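432aa long hypothetical deoxyribodipyrimidine photolyase (Sulfolobus tokodaii, PDB 2E0I) probably uses light gathered by two bound FAD molecules to repair pyrimidine dimers in DNA, one flavin being a likely light-harvesting antenna. Local coordinates at residues D2-F7 against I30-A35; I93-D98 against F121-D126; I272-N277 against V322-W327. All coordinates share one frame; numbering follows the deposited sequence.

From the N terminus, interaction 1 comes first: strand 2-7 runs into helix 17-25 and returns as strand 28-35, closing a short beta-alpha-beta loop. Interaction 2 repeats the plan further on, strand 92-96 and strand 120-124 closing round helix 101-115. The two loops follow in series, neither nesting nor crossing, yet they meet side by side, because strands 2-7 and 92-96 are neighbours in one parallel sheet; both also touch the same FAD. Interaction 3 opens after both have closed. It lies about 44 Å from interaction 1, centre to centre, and joins two interhelical loops of the helical FAD-binding region across a largely helical excursion.

Interaction 1. Residues D2-F7 against I30-A35; sequences DCIFIF and IPVFIA. With FAD (flavin-adenine dinucleotide), chain F.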
loop_
_atom_site.group_PDB
_atom_site.type_symbol
_atom_site.label_atom_id
_atom_site.label_comp_id
_atom_site.label_asym_id
_atom_site.label_seq_id
_atom_site.Cartn_x
_atom_site.Cartn_y
_atom_site.Cartn_z
ATOM N N ASP A 2 -19.171 -28.504 3.956
ATOM C CA ASP A 2 -17.717 -28.577 3.998
ATOM C C ASP A 2 -17.291 -27.496 3.025
ATOM O O ASP A 2 -17.373 -27.683 1.809
ATOM C CB ASP A 2 -17.194 -29.933 3.514
ATOM C CG ASP A 2 -17.056 -30.947 4.641
ATOM O OD1 ASP A 2 -16.828 -30.541 5.811
ATOM O OD2 ASP A 2 -17.157 -32.159 4.350
ATOM N N CYS A 3 -16.853 -26.357 3.549
ATOM C CA CYS A 3 -16.458 -25.283 2.665
ATOM C C CYS A 3 -15.038 -24.761 2.858
ATOM O O CYS A 3 -14.348 -25.130 3.813
ATOM C CB CYS A 3 -17.482 -24.149 2.754
ATOM S SG CYS A 3 -17.455 -23.123 4.255
ATOM N N ILE A 4 -14.614 -23.914 1.921
ATOM C CA ILE A 4 -13.270 -23.330 1.902
ATOM C C ILE A 4 -13.226 -21.805 2.011
ATOM O O ILE A 4 -14.048 -21.096 1.425
ATOM C CB ILE A 4 -12.531 -23.721 0.592
ATOM C CG1 ILE A 4 -12.073 -25.174 0.669
ATOM C CG2 ILE A 4 -11.355 -22.790 0.325
ATOM C CD1 ILE A 4 -11.280 -25.607 -0.540
ATOM N N PHE A 5 -12.265 -21.303 2.773
ATOM C CA PHE A 5 -12.093 -19.869 2.880
ATOM C C PHE A 5 -10.720 -19.558 2.328
ATOM O O PHE A 5 -9.724 -20.156 2.756
ATOM C CB PHE A 5 -12.139 -19.362 4.309
ATOM C CG PHE A 5 -11.881 -17.891 4.402
ATOM C CD1 PHE A 5 -12.855 -16.974 3.985
ATOM C CD2 PHE A 5 -10.629 -17.415 4.784
ATOM C CE1 PHE A 5 -12.583 -15.602 3.936
ATOM C CE2 PHE A 5 -10.340 -16.047 4.742
ATOM C CZ PHE A 5 -11.322 -15.139 4.314
ATOM N N ILE A 6 -10.664 -18.617 1.385
ATOM C CA ILE A 6 -9.398 -18.249 0.769
ATOM C C ILE A 6 -8.880 -16.903 1.256
ATOM O O ILE A 6 -9.505 -15.864 1.011
ATOM C CB ILE A 6 -9.506 -18.179 -0.791
ATOM C CG1 ILE A 6 -9.961 -19.527 -1.365
ATOM C CG2 ILE A 6 -8.155 -17.792 -1.395
ATOM C CD1 ILE A 6 -10.209 -19.477 -2.863
ATOM N N PHE A 7 -7.742 -16.924 1.947
ATOM C CA PHE A 7 -7.114 -15.697 2.425
ATOM C C PHE A 7 -6.419 -15.063 1.236
ATOM O O PHE A 7 -6.012 -15.748 0.301
ATOM C CB PHE A 7 -6.056 -15.999 3.480
ATOM C CG PHE A 7 -6.607 -16.492 4.769
ATOM C CD1 PHE A 7 -6.921 -15.602 5.784
ATOM C CD2 PHE A 7 -6.805 -17.851 4.977
ATOM C CE1 PHE A 7 -7.426 -16.051 6.995
ATOM C CE2 PHE A 7 -7.311 -18.321 6.189
ATOM C CZ PHE A 7 -7.623 -17.413 7.204
ATOM N N ILE A 30 -11.839 -25.054 5.621
ATOM C CA ILE A 30 -10.436 -25.263 5.315
ATOM C C ILE A 30 -9.792 -23.928 4.937
ATOM O O ILE A 30 -10.141 -23.326 3.921
ATOM C CB ILE A 30 -10.265 -26.262 4.159
ATOM C CG1 ILE A 30 -10.909 -27.597 4.536
ATOM C CG2 ILE A 30 -8.793 -26.461 3.863
ATOM C CD1 ILE A 30 -10.783 -28.658 3.483
ATOM N N PRO A 31 -8.852 -23.444 5.765
ATOM C CA PRO A 31 -8.169 -22.172 5.498
ATOM C C PRO A 31 -7.148 -22.339 4.377
ATOM O O PRO A 31 -6.210 -23.123 4.481
ATOM C CB PRO A 31 -7.539 -21.832 6.845
ATOM C CG PRO A 31 -7.207 -23.191 7.400
ATOM C CD PRO A 31 -8.410 -24.032 7.045
ATOM N N VAL A 32 -7.335 -21.582 3.306
ATOM C CA VAL A 32 -6.469 -21.691 2.146
ATOM C C VAL A 32 -5.793 -20.402 1.717
ATOM O O VAL A 32 -6.341 -19.320 1.885
ATOM C CB VAL A 32 -7.291 -22.213 0.932
ATOM C CG1 VAL A 32 -6.569 -21.941 -0.376
ATOM C CG2 VAL A 32 -7.558 -23.697 1.084
ATOM N N PHE A 33 -4.580 -20.529 1.188
ATOM C CA PHE A 33 -3.864 -19.392 0.616
ATOM C C PHE A 33 -3.260 -19.899 -0.690
ATOM O O PHE A 33 -2.599 -20.939 -0.714
ATOM C CB PHE A 33 -2.744 -18.853 1.492
ATOM C CG PHE A 33 -1.977 -17.747 0.831
ATOM C CD1 PHE A 33 -0.799 -18.017 0.126
ATOM C CD2 PHE A 33 -2.468 -16.440 0.841
ATOM C CE1 PHE A 33 -0.110 -16.997 -0.569
ATOM C CE2 PHE A 33 -1.793 -15.409 0.151
ATOM C CZ PHE A 33 -0.611 -15.690 -0.556
ATOM N N ILE A 34 -3.504 -19.173 -1.775
ATOM C CA ILE A 34 -3.007 -19.571 -3.072
ATOM C C ILE A 34 -1.884 -18.670 -3.547
ATOM O O ILE A 34 -2.079 -17.464 -3.725
ATOM C CB ILE A 34 -4.140 -19.528 -4.115
ATOM C CG1 ILE A 34 -5.253 -20.497 -3.708
ATOM C CG2 ILE A 34 -3.590 -19.858 -5.498
ATOM C CD1 ILE A 34 -6.470 -20.422 -4.583
ATOM N N ALA A 35 -0.707 -19.263 -3.744
ATOM C CA ALA A 35 0.460 -18.528 -4.234
ATOM C C ALA A 35 0.270 -18.423 -5.749
ATOM O O ALA A 35 0.383 -19.420 -6.465
ATOM C CB ALA A 35 1.733 -19.285 -3.907
HETATM P PA FAD F . -1.134 -7.239 -6.914
HETATM O O1A FAD F . -0.812 -5.807 -6.717
HETATM O O2A FAD F . -0.214 -8.360 -6.628
HETATM O O5B FAD F . -0.983 -7.238 -8.518
HETATM C C5B FAD F . -1.470 -8.339 -9.293
HETATM C C4B FAD F . -1.342 -8.075 -10.796
HETATM O O4B FAD F . -1.617 -6.680 -11.031
HETATM C C3B FAD F . 0.088 -8.305 -11.290
HETATM O O3B FAD F . 0.072 -8.568 -12.696
HETATM C C2B FAD F . 0.717 -6.942 -11.009
HETATM O O2B FAD F . 1.856 -6.762 -11.855
HETATM C C1B FAD F . -0.417 -6.041 -11.501
HETATM N N9A FAD F . -0.292 -4.659 -10.975
HETATM C C8A FAD F . -0.139 -4.320 -9.696
HETATM N N7A FAD F . -0.108 -2.996 -9.576
HETATM C C5A FAD F . -0.246 -2.479 -10.792
HETATM C C6A FAD F . -0.316 -1.185 -11.293
HETATM N N6A FAD F . -0.188 -0.141 -10.481
HETATM N N1A FAD F . -0.487 -1.002 -12.611
HETATM C C2A FAD F . -0.580 -2.033 -13.435
HETATM N N3A FAD F . -0.515 -3.276 -12.991
HETATM C C4A FAD F . -0.354 -3.536 -11.686
HETATM N N1 FAD F . -2.406 -12.597 -2.727
HETATM C C2 FAD F . -2.641 -13.950 -2.998
HETATM O O2 FAD F . -3.750 -14.437 -2.787
HETATM N N3 FAD F . -1.621 -14.730 -3.557
HETATM C C4 FAD F . -0.377 -14.156 -3.853
HETATM O O4 FAD F . 0.518 -14.848 -4.338
HETATM C C4X FAD F . -0.154 -12.806 -3.599
HETATM N N5 FAD F . 1.064 -12.211 -3.956
HETATM C C5X FAD F . 1.281 -10.847 -3.721
HETATM C C6 FAD F . 2.459 -10.249 -4.161
HETATM C C7 FAD F . 2.647 -8.877 -4.019
HETATM C C7M FAD F . 3.948 -8.243 -4.515
HETATM C C8 FAD F . 1.650 -8.104 -3.429
HETATM C C8M FAD F . 1.824 -6.594 -3.258
HETATM C C9 FAD F . 0.476 -8.706 -2.982
HETATM C C9A FAD F . 0.286 -10.078 -3.125
HETATM N N10 FAD F . -0.917 -10.684 -2.728
HETATM C C10 FAD F . -1.162 -12.030 -3.033
HETATM C "C1'" FAD F . -1.978 -9.894 -2.061
HETATM C "C2'" FAD F . -2.853 -9.119 -3.046
HETATM O "O2'" FAD F . -2.868 -7.735 -2.683
HETATM C "C3'" FAD F . -4.278 -9.683 -3.059
HETATM O "O3'" FAD F . -4.253 -11.031 -3.538
HETATM C "C4'" FAD F . -5.189 -8.840 -3.955
HETATM O "O4'" FAD F . -6.543 -9.262 -3.771
HETATM C "C5'" FAD F . -4.800 -8.992 -5.427
HETATM O "O5'" FAD F . -5.035 -7.786 -6.159
HETATM P P FAD F . -3.853 -6.705 -6.326
HETATM O O1P FAD F . -4.316 -5.708 -7.317
HETATM O O2P FAD F . -3.418 -6.229 -4.994
HETATM O O3P FAD F . -2.702 -7.601 -7.007
HETATM O O HOH W 1 -4.717 -16.629 -1.528
#
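The ring of Phe7 meets the neighbouring strand edge-on, with Pro31 CB 3.6 Å from CE2 and Val32 O also near its plane, while Phe5 CE2 sits over the centre of one face. On the sheet face that bears Phe5, Phe7 and Pro31, Phe33 reaches the flavin, its CZ 3.6 Å from FAD C2, and also packs on Met54 and Leu58 of helix 48-66. Beside it, FAD N3 donates to Ile34 O at 2.8 Å, and a water links Ile34 N to FAD O2. An alanine in place of Phe33 would probably open a gap beside the pyrimidine end of the flavin. On the sheet face of Ile4 and Val32, Ile4 CG2 packs on Val32 CG2 at 4.0 Å. Four backbone hydrogen bonds join the strands, the first from Ile30 N to Cys3 O and the last from Phe7 N to Val32 O. Parallel strands joined through helix 17-25 form a beta-alpha-beta unit of the alpha/beta domain that holds the probable antenna cofactor in photolyases.

Interaction 2. Residues I93-D98 against F121-D126; sequences IYVNED and FKAYED. With FAD (flavin-adenine dinucleotide), chain F.
Tyr94 and Lys122 lie side by side and point the same way, Lys122 CG riding over one face of the ring toward its rim and CD coming 3.5 Å from Tyr94 OH. Tyr124 follows on the same side of the sheet, where its CE2 edge meets Tyr94 CD2. On the other side Val95 CG2, placed between the backbone N and the carbonyl carbon, touches both Phe121 CZ and Ala123 CB at 3.9 Å. Four backbone hydrogen bonds, the first Lys122 N to Ile93 O and the last Glu97 N to Tyr124 O, hold this parallel pair of a beta-alpha-beta unit. Past the strand, Asp126 stacks on the Asn96 amide, planes 14° apart. Further out, Tyr21 stacks on Tyr124, Arg12 and Arg228 grip Asp126, and Arg9 pairs with Asp98 OD1, which probably steadies the carboxylate whose OD2 accepts from FAD O4' at 2.9 Å. Glu25 OE2 hydrogen-bonds Tyr94 OH and forms a salt bridge with Lys122 NZ, which would be expected to keep the carboxylate ionised, as the two arginines would for Asp126.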
loop_
_atom_site.group_PDB
_atom_site.type_symbol
_atom_site.label_atom_id
_atom_site.label_comp_id
_atom_site.label_asym_id
_atom_site.label_seq_id
_atom_site.Cartn_x
_atom_site.Cartn_y
_atom_site.Cartn_z
ATOM N N ILE A 93 -17.251 -21.770 -1.330
ATOM C CA ILE A 93 -15.970 -21.088 -1.231
ATOM C C ILE A 93 -16.260 -19.673 -0.762
ATOM O O ILE A 93 -17.068 -18.968 -1.372
ATOM C CB ILE A 93 -15.257 -21.046 -2.597
ATOM C CG1 ILE A 93 -14.727 -22.446 -2.953
ATOM C CG2 ILE A 93 -14.147 -20.009 -2.566
ATOM C CD1 ILE A 93 -14.072 -22.526 -4.317
ATOM N N TYR A 94 -15.621 -19.264 0.330
ATOM C CA TYR A 94 -15.834 -17.925 0.863
ATOM C C TYR A 94 -14.592 -17.062 0.702
ATOM O O TYR A 94 -13.475 -17.560 0.776
ATOM C CB TYR A 94 -16.192 -17.987 2.347
ATOM C CG TYR A 94 -17.540 -18.586 2.676
ATOM C CD1 TYR A 94 -17.782 -19.943 2.508
ATOM C CD2 TYR A 94 -18.572 -17.788 3.168
ATOM C CE1 TYR A 94 -19.014 -20.492 2.818
ATOM C CE2 TYR A 94 -19.810 -18.326 3.483
ATOM C CZ TYR A 94 -20.026 -19.678 3.303
ATOM O OH TYR A 94 -21.259 -20.210 3.585
ATOM N N VAL A 95 -14.790 -15.768 0.475
ATOM C CA VAL A 95 -13.683 -14.816 0.343
ATOM C C VAL A 95 -14.166 -13.408 0.618
ATOM O O VAL A 95 -15.352 -13.164 0.816
ATOM C CB VAL A 95 -13.060 -14.790 -1.076
ATOM C CG1 VAL A 95 -12.656 -16.185 -1.487
ATOM C CG2 VAL A 95 -14.034 -14.185 -2.070
ATOM N N ASN A 96 -13.225 -12.481 0.627
ATOM C CA ASN A 96 -13.536 -11.081 0.830
ATOM C C ASN A 96 -13.200 -10.418 -0.499
ATOM O O ASN A 96 -12.061 -10.463 -0.950
ATOM C CB ASN A 96 -12.673 -10.504 1.952
ATOM C CG ASN A 96 -13.156 -10.913 3.323
ATOM O OD1 ASN A 96 -12.364 -11.252 4.193
ATOM N ND2 ASN A 96 -14.465 -10.865 3.529
ATOM N N GLU A 97 -14.201 -9.824 -1.132
ATOM C CA GLU A 97 -14.021 -9.174 -2.420
ATOM C C GLU A 97 -12.989 -8.064 -2.332
ATOM O O GLU A 97 -12.793 -7.478 -1.272
ATOM C CB GLU A 97 -15.337 -8.567 -2.868
ATOM C CG GLU A 97 -15.718 -7.367 -2.032
ATOM C CD GLU A 97 -16.977 -6.693 -2.514
ATOM O OE1 GLU A 97 -17.354 -5.652 -1.922
ATOM O OE2 GLU A 97 -17.583 -7.206 -3.482
ATOM N N ASP A 98 -12.317 -7.786 -3.444
ATOM C CA ASP A 98 -11.345 -6.707 -3.479
ATOM C C ASP A 98 -11.849 -5.747 -4.554
ATOM O O ASP A 98 -12.891 -5.982 -5.149
ATOM C CB ASP A 98 -9.934 -7.210 -3.805
ATOM C CG ASP A 98 -8.832 -6.312 -3.220
ATOM O OD1 ASP A 98 -9.033 -5.080 -3.116
ATOM O OD2 ASP A 98 -7.752 -6.837 -2.871
ATOM N N PHE A 121 -20.261 -19.701 -4.443
ATOM C CA PHE A 121 -19.176 -18.731 -4.286
ATOM C C PHE A 121 -19.675 -17.486 -3.590
ATOM O O PHE A 121 -20.407 -16.696 -4.169
ATOM C CB PHE A 121 -18.603 -18.340 -5.646
ATOM C CG PHE A 121 -17.443 -17.392 -5.566
ATOM C CD1 PHE A 121 -16.296 -17.740 -4.860
ATOM C CD2 PHE A 121 -17.483 -16.168 -6.222
ATOM C CE1 PHE A 121 -15.203 -16.880 -4.814
ATOM C CE2 PHE A 121 -16.400 -15.304 -6.182
ATOM C CZ PHE A 121 -15.255 -15.657 -5.477
ATOM N N LYS A 122 -19.241 -17.300 -2.352
ATOM C CA LYS A 122 -19.684 -16.166 -1.555
ATOM C C LYS A 122 -18.570 -15.158 -1.245
ATOM O O LYS A 122 -17.583 -15.500 -0.596
ATOM C CB LYS A 122 -20.322 -16.705 -0.260
ATOM C CG LYS A 122 -21.182 -17.954 -0.513
ATOM C CD LYS A 122 -21.997 -18.405 0.694
ATOM C CE LYS A 122 -23.251 -17.562 0.875
ATOM N NZ LYS A 122 -24.087 -18.044 2.013
ATOM N N ALA A 123 -18.730 -13.921 -1.719
ATOM C CA ALA A 123 -17.742 -12.864 -1.473
ATOM C C ALA A 123 -18.361 -11.828 -0.545
ATOM O O ALA A 123 -19.539 -11.538 -0.658
ATOM C CB ALA A 123 -17.320 -12.219 -2.771
ATOM N N TYR A 124 -17.572 -11.284 0.379
ATOM C CA TYR A 124 -18.077 -10.306 1.337
ATOM C C TYR A 124 -17.201 -9.071 1.387
ATOM O O TYR A 124 -16.027 -9.129 1.018
ATOM C CB TYR A 124 -18.131 -10.916 2.741
ATOM C CG TYR A 124 -19.051 -12.103 2.856
ATOM C CD1 TYR A 124 -20.400 -11.947 3.195
ATOM C CD2 TYR A 124 -18.582 -13.389 2.584
ATOM C CE1 TYR A 124 -21.259 -13.054 3.254
ATOM C CE2 TYR A 124 -19.422 -14.497 2.640
ATOM C CZ TYR A 124 -20.755 -14.330 2.975
ATOM O OH TYR A 124 -21.568 -15.444 3.032
ATOM N N GLU A 125 -17.779 -7.958 1.842
ATOM C CA GLU A 125 -17.041 -6.711 1.983
ATOM C C GLU A 125 -16.318 -6.763 3.328
ATOM O O GLU A 125 -16.917 -7.128 4.347
ATOM C CB GLU A 125 -17.993 -5.510 1.950
ATOM C CG GLU A 125 -18.489 -5.153 0.556
ATOM C CD GLU A 125 -19.379 -3.906 0.517
ATOM O OE1 GLU A 125 -18.925 -2.811 0.928
ATOM O OE2 GLU A 125 -20.540 -4.020 0.061
ATOM N N ASP A 126 -15.033 -6.410 3.336
ATOM C CA ASP A 126 -14.255 -6.432 4.568
ATOM C C ASP A 126 -13.152 -5.393 4.596
ATOM O O ASP A 126 -12.897 -4.795 5.626
ATOM C CB ASP A 126 -13.654 -7.829 4.781
ATOM C CG ASP A 126 -12.793 -7.930 6.054
ATOM O OD1 ASP A 126 -11.555 -7.773 5.960
ATOM O OD2 ASP A 126 -13.350 -8.168 7.150
HETATM P PA FAD F . -1.134 -7.239 -6.914
HETATM O O1A FAD F . -0.812 -5.807 -6.717
HETATM O O2A FAD F . -0.214 -8.360 -6.628
HETATM O O5B FAD F . -0.983 -7.238 -8.518
HETATM C C5B FAD F . -1.470 -8.339 -9.293
HETATM C C4B FAD F . -1.342 -8.075 -10.796
HETATM O O4B FAD F . -1.617 -6.680 -11.031
HETATM C C3B FAD F . 0.088 -8.305 -11.290
HETATM O O3B FAD F . 0.072 -8.568 -12.696
HETATM C C2B FAD F . 0.717 -6.942 -11.009
HETATM O O2B FAD F . 1.856 -6.762 -11.855
HETATM C C1B FAD F . -0.417 -6.041 -11.501
HETATM N N9A FAD F . -0.292 -4.659 -10.975
HETATM C C8A FAD F . -0.139 -4.320 -9.696
HETATM N N7A FAD F . -0.108 -2.996 -9.576
HETATM C C5A FAD F . -0.246 -2.479 -10.792
HETATM C C6A FAD F . -0.316 -1.185 -11.293
HETATM N N6A FAD F . -0.188 -0.141 -10.481
HETATM N N1A FAD F . -0.487 -1.002 -12.611
HETATM C C2A FAD F . -0.580 -2.033 -13.435
HETATM N N3A FAD F . -0.515 -3.276 -12.991
HETATM C C4A FAD F . -0.354 -3.536 -11.686
HETATM N N1 FAD F . -2.406 -12.597 -2.727
HETATM C C2 FAD F . -2.641 -13.950 -2.998
HETATM O O2 FAD F . -3.750 -14.437 -2.787
HETATM N N3 FAD F . -1.621 -14.730 -3.557
HETATM C C4 FAD F . -0.377 -14.156 -3.853
HETATM O O4 FAD F . 0.518 -14.848 -4.338
HETATM C C4X FAD F . -0.154 -12.806 -3.599
HETATM N N5 FAD F . 1.064 -12.211 -3.956
HETATM C C5X FAD F . 1.281 -10.847 -3.721
HETATM C C6 FAD F . 2.459 -10.249 -4.161
HETATM C C7 FAD F . 2.647 -8.877 -4.019
HETATM C C7M FAD F . 3.948 -8.243 -4.515
HETATM C C8 FAD F . 1.650 -8.104 -3.429
HETATM C C8M FAD F . 1.824 -6.594 -3.258
HETATM C C9 FAD F . 0.476 -8.706 -2.982
HETATM C C9A FAD F . 0.286 -10.078 -3.125
HETATM N N10 FAD F . -0.917 -10.684 -2.728
HETATM C C10 FAD F . -1.162 -12.030 -3.033
HETATM C "C1'" FAD F . -1.978 -9.894 -2.061
HETATM C "C2'" FAD F . -2.853 -9.119 -3.046
HETATM O "O2'" FAD F . -2.868 -7.735 -2.683
HETATM C "C3'" FAD F . -4.278 -9.683 -3.059
HETATM O "O3'" FAD F . -4.253 -11.031 -3.538
HETATM C "C4'" FAD F . -5.189 -8.840 -3.955
HETATM O "O4'" FAD F . -6.543 -9.262 -3.771
HETATM C "C5'" FAD F . -4.800 -8.992 -5.427
HETATM O "O5'" FAD F . -5.035 -7.786 -6.159
HETATM P P FAD F . -3.853 -6.705 -6.326
HETATM O O1P FAD F . -4.316 -5.708 -7.317
HETATM O O2P FAD F . -3.418 -6.229 -4.994
HETATM O O3P FAD F . -2.702 -7.601 -7.007
HETATM O O HOH W 2 -13.784 -5.909 0.828
#

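Interaction 3. Residues I272-N277 against V322-W327; sequences ISWENN and VLFVDW
Trp274 lies flat against Asp326, indole and carboxylate planes only 3° apart and stacked, at the heart of an aromatic cluster that Trp274 forms with Phe324 and Trp327. The cluster joins two interhelical loops of the helical FAD-binding region, and Asp326 is the N-cap of helix 327-337. The indole is sandwiched: Ile272 CG2 stands over the centre of one face, and on the opposite face Asp326 CA makes a CH-pi contact, 3.7 Å from the centroid of the five-membered ring. Asp326 OD2 also forms a salt bridge with Arg328, which would be expected to favour the charged carboxylate beneath the indole.

The other two rings stand differently. Phe324 takes Trp274 CA over its face, offset toward the rim and 4.1 Å from the ring centroid, and its CE1 approaches Trp274 CE3 at 3.8 Å, with the two aromatic planes oblique. The five-membered ring of Trp327 is turned 83° against the six-membered ring of Trp274, and its CD1 meets Trp274 CZ2 at 3.7 Å; the Trp327 side chain is also about 8 Å from a bound FAD. Outside the cluster, Glu275 OE2 pairs with Arg417, tying this loop to helix 414-427, whose Val421 touches Phe324 and whose Tyr425 touches both Ile272 and Trp274.

Asn276 links the loops by polar bonds. Its backbone N donates to Phe324 O at 3.2 Å. The Asn276 and Asp326 side chains run side by side, amide and carboxylate nearly coplanar, and OD1 of Asn276 accepts the backbone N of Asp326 at 2.8 Å, the nearly straight N-H (174°) arriving in the plane of the amide carbonyl.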
loop_
_atom_site.group_PDB
_atom_site.type_symbol
_atom_site.label_atom_id
_atom_site.label_comp_id
_atom_site.label_asym_id
_atom_site.label_seq_id
_atom_site.Cartn_x
_atom_site.Cartn_y
_atom_site.Cartn_z
ATOM N N ILE A 272 0.035 15.095 -21.859
ATOM C CA ILE A 272 1.233 15.768 -21.379
ATOM C C ILE A 272 2.457 15.144 -22.035
ATOM O O ILE A 272 2.547 13.928 -22.156
ATOM C CB ILE A 272 1.361 15.644 -19.856
ATOM C CG1 ILE A 272 0.226 16.420 -19.190
ATOM C CG2 ILE A 272 2.724 16.149 -19.399
ATOM C CD1 ILE A 272 0.252 16.381 -17.683
ATOM N N SER A 273 3.389 15.979 -22.476
ATOM C CA SER A 273 4.598 15.478 -23.106
ATOM C C SER A 273 5.696 15.392 -22.069
ATOM O O SER A 273 6.541 16.284 -21.960
ATOM C CB SER A 273 5.033 16.396 -24.241
ATOM O OG SER A 273 4.042 16.430 -25.248
ATOM N N TRP A 274 5.670 14.312 -21.297
ATOM C CA TRP A 274 6.664 14.101 -20.263
ATOM C C TRP A 274 8.053 14.062 -20.884
ATOM O O TRP A 274 8.293 13.324 -21.836
ATOM C CB TRP A 274 6.386 12.787 -19.533
ATOM C CG TRP A 274 4.993 12.691 -18.980
ATOM C CD1 TRP A 274 3.943 12.018 -19.521
ATOM C CD2 TRP A 274 4.496 13.329 -17.800
ATOM N NE1 TRP A 274 2.821 12.196 -18.755
ATOM C CE2 TRP A 274 3.132 12.999 -17.692
ATOM C CE3 TRP A 274 5.074 14.150 -16.824
ATOM C CZ2 TRP A 274 2.331 13.461 -16.648
ATOM C CZ3 TRP A 274 4.279 14.608 -15.785
ATOM C CH2 TRP A 274 2.921 14.262 -15.706
ATOM N N GLU A 275 8.964 14.862 -20.349
ATOM C CA GLU A 275 10.323 14.901 -20.855
ATOM C C GLU A 275 10.995 13.537 -20.674
ATOM O O GLU A 275 11.893 13.178 -21.430
ATOM C CB GLU A 275 11.106 15.967 -20.104
ATOM C CG GLU A 275 12.535 16.148 -20.566
ATOM C CD GLU A 275 13.460 16.465 -19.415
ATOM O OE1 GLU A 275 13.697 15.554 -18.597
ATOM O OE2 GLU A 275 13.938 17.614 -19.312
ATOM N N ASN A 276 10.543 12.790 -19.668
ATOM C CA ASN A 276 11.067 11.459 -19.330
ATOM C C ASN A 276 12.549 11.224 -19.559
ATOM O O ASN A 276 12.930 10.216 -20.151
ATOM C CB ASN A 276 10.293 10.361 -20.065
ATOM C CG ASN A 276 8.907 10.148 -19.504
ATOM O OD1 ASN A 276 8.671 10.334 -18.313
ATOM N ND2 ASN A 276 7.985 9.734 -20.357
ATOM N N ASN A 277 13.390 12.132 -19.086
ATOM C CA ASN A 277 14.824 11.965 -19.262
ATOM C C ASN A 277 15.345 10.812 -18.397
ATOM O O ASN A 277 15.615 10.988 -17.212
ATOM C CB ASN A 277 15.554 13.263 -18.910
ATOM C CG ASN A 277 17.044 13.072 -18.803
ATOM O OD1 ASN A 277 17.662 12.444 -19.660
ATOM N ND2 ASN A 277 17.636 13.609 -17.751
ATOM N N VAL A 322 9.308 18.443 -11.267
ATOM C CA VAL A 322 10.621 19.065 -11.329
ATOM C C VAL A 322 11.504 18.355 -12.339
ATOM O O VAL A 322 12.136 19.000 -13.155
ATOM C CB VAL A 322 11.303 19.096 -9.931
ATOM C CG1 VAL A 322 12.740 19.569 -10.046
ATOM C CG2 VAL A 322 10.540 20.038 -9.011
ATOM N N LEU A 323 11.545 17.029 -12.300
ATOM C CA LEU A 323 12.372 16.289 -13.251
ATOM C C LEU A 323 11.527 15.986 -14.477
ATOM O O LEU A 323 12.006 15.409 -15.456
ATOM C CB LEU A 323 12.890 14.982 -12.629
ATOM C CG LEU A 323 13.796 15.091 -11.396
ATOM C CD1 LEU A 323 14.187 13.711 -10.935
ATOM C CD2 LEU A 323 15.036 15.899 -11.723
ATOM N N PHE A 324 10.261 16.384 -14.399
ATOM C CA PHE A 324 9.289 16.195 -15.469
ATOM C C PHE A 324 9.257 14.757 -16.034
ATOM O O PHE A 324 9.382 14.531 -17.247
ATOM C CB PHE A 324 9.560 17.232 -16.570
ATOM C CG PHE A 324 8.403 17.452 -17.506
ATOM C CD1 PHE A 324 7.093 17.450 -17.037
ATOM C CD2 PHE A 324 8.628 17.689 -18.867
ATOM C CE1 PHE A 324 6.023 17.677 -17.909
ATOM C CE2 PHE A 324 7.562 17.919 -19.749
ATOM C CZ PHE A 324 6.261 17.912 -19.269
ATOM N N VAL A 325 9.090 13.789 -15.131
ATOM C CA VAL A 325 9.007 12.378 -15.498
ATOM C C VAL A 325 7.567 11.885 -15.250
ATOM O O VAL A 325 6.947 12.211 -14.235
ATOM C CB VAL A 325 10.002 11.532 -14.679
ATOM C CG1 VAL A 325 9.800 10.060 -14.976
ATOM C CG2 VAL A 325 11.422 11.949 -15.001
ATOM N N ASP A 326 7.034 11.114 -16.191
ATOM C CA ASP A 326 5.672 10.602 -16.092
ATOM C C ASP A 326 5.413 9.979 -14.719
ATOM O O ASP A 326 6.199 9.157 -14.250
ATOM C CB ASP A 326 5.444 9.571 -17.208
ATOM C CG ASP A 326 3.992 9.153 -17.346
ATOM O OD1 ASP A 326 3.684 8.451 -18.325
ATOM O OD2 ASP A 326 3.161 9.515 -16.487
ATOM N N TRP A 327 4.314 10.366 -14.076
ATOM C CA TRP A 327 3.991 9.823 -12.764
ATOM C C TRP A 327 3.840 8.300 -12.751
ATOM O O TRP A 327 4.036 7.668 -11.717
ATOM C CB TRP A 327 2.721 10.466 -12.206
ATOM C CG TRP A 327 1.515 10.323 -13.067
ATOM C CD1 TRP A 327 1.067 11.211 -13.989
ATOM C CD2 TRP A 327 0.588 9.230 -13.076
ATOM N NE1 TRP A 327 -0.088 10.748 -14.575
ATOM C CE2 TRP A 327 -0.404 9.532 -14.033
ATOM C CE3 TRP A 327 0.500 8.024 -12.369
ATOM C CZ2 TRP A 327 -1.475 8.672 -14.303
ATOM C CZ3 TRP A 327 -0.563 7.165 -12.634
ATOM C CH2 TRP A 327 -1.537 7.495 -13.593
#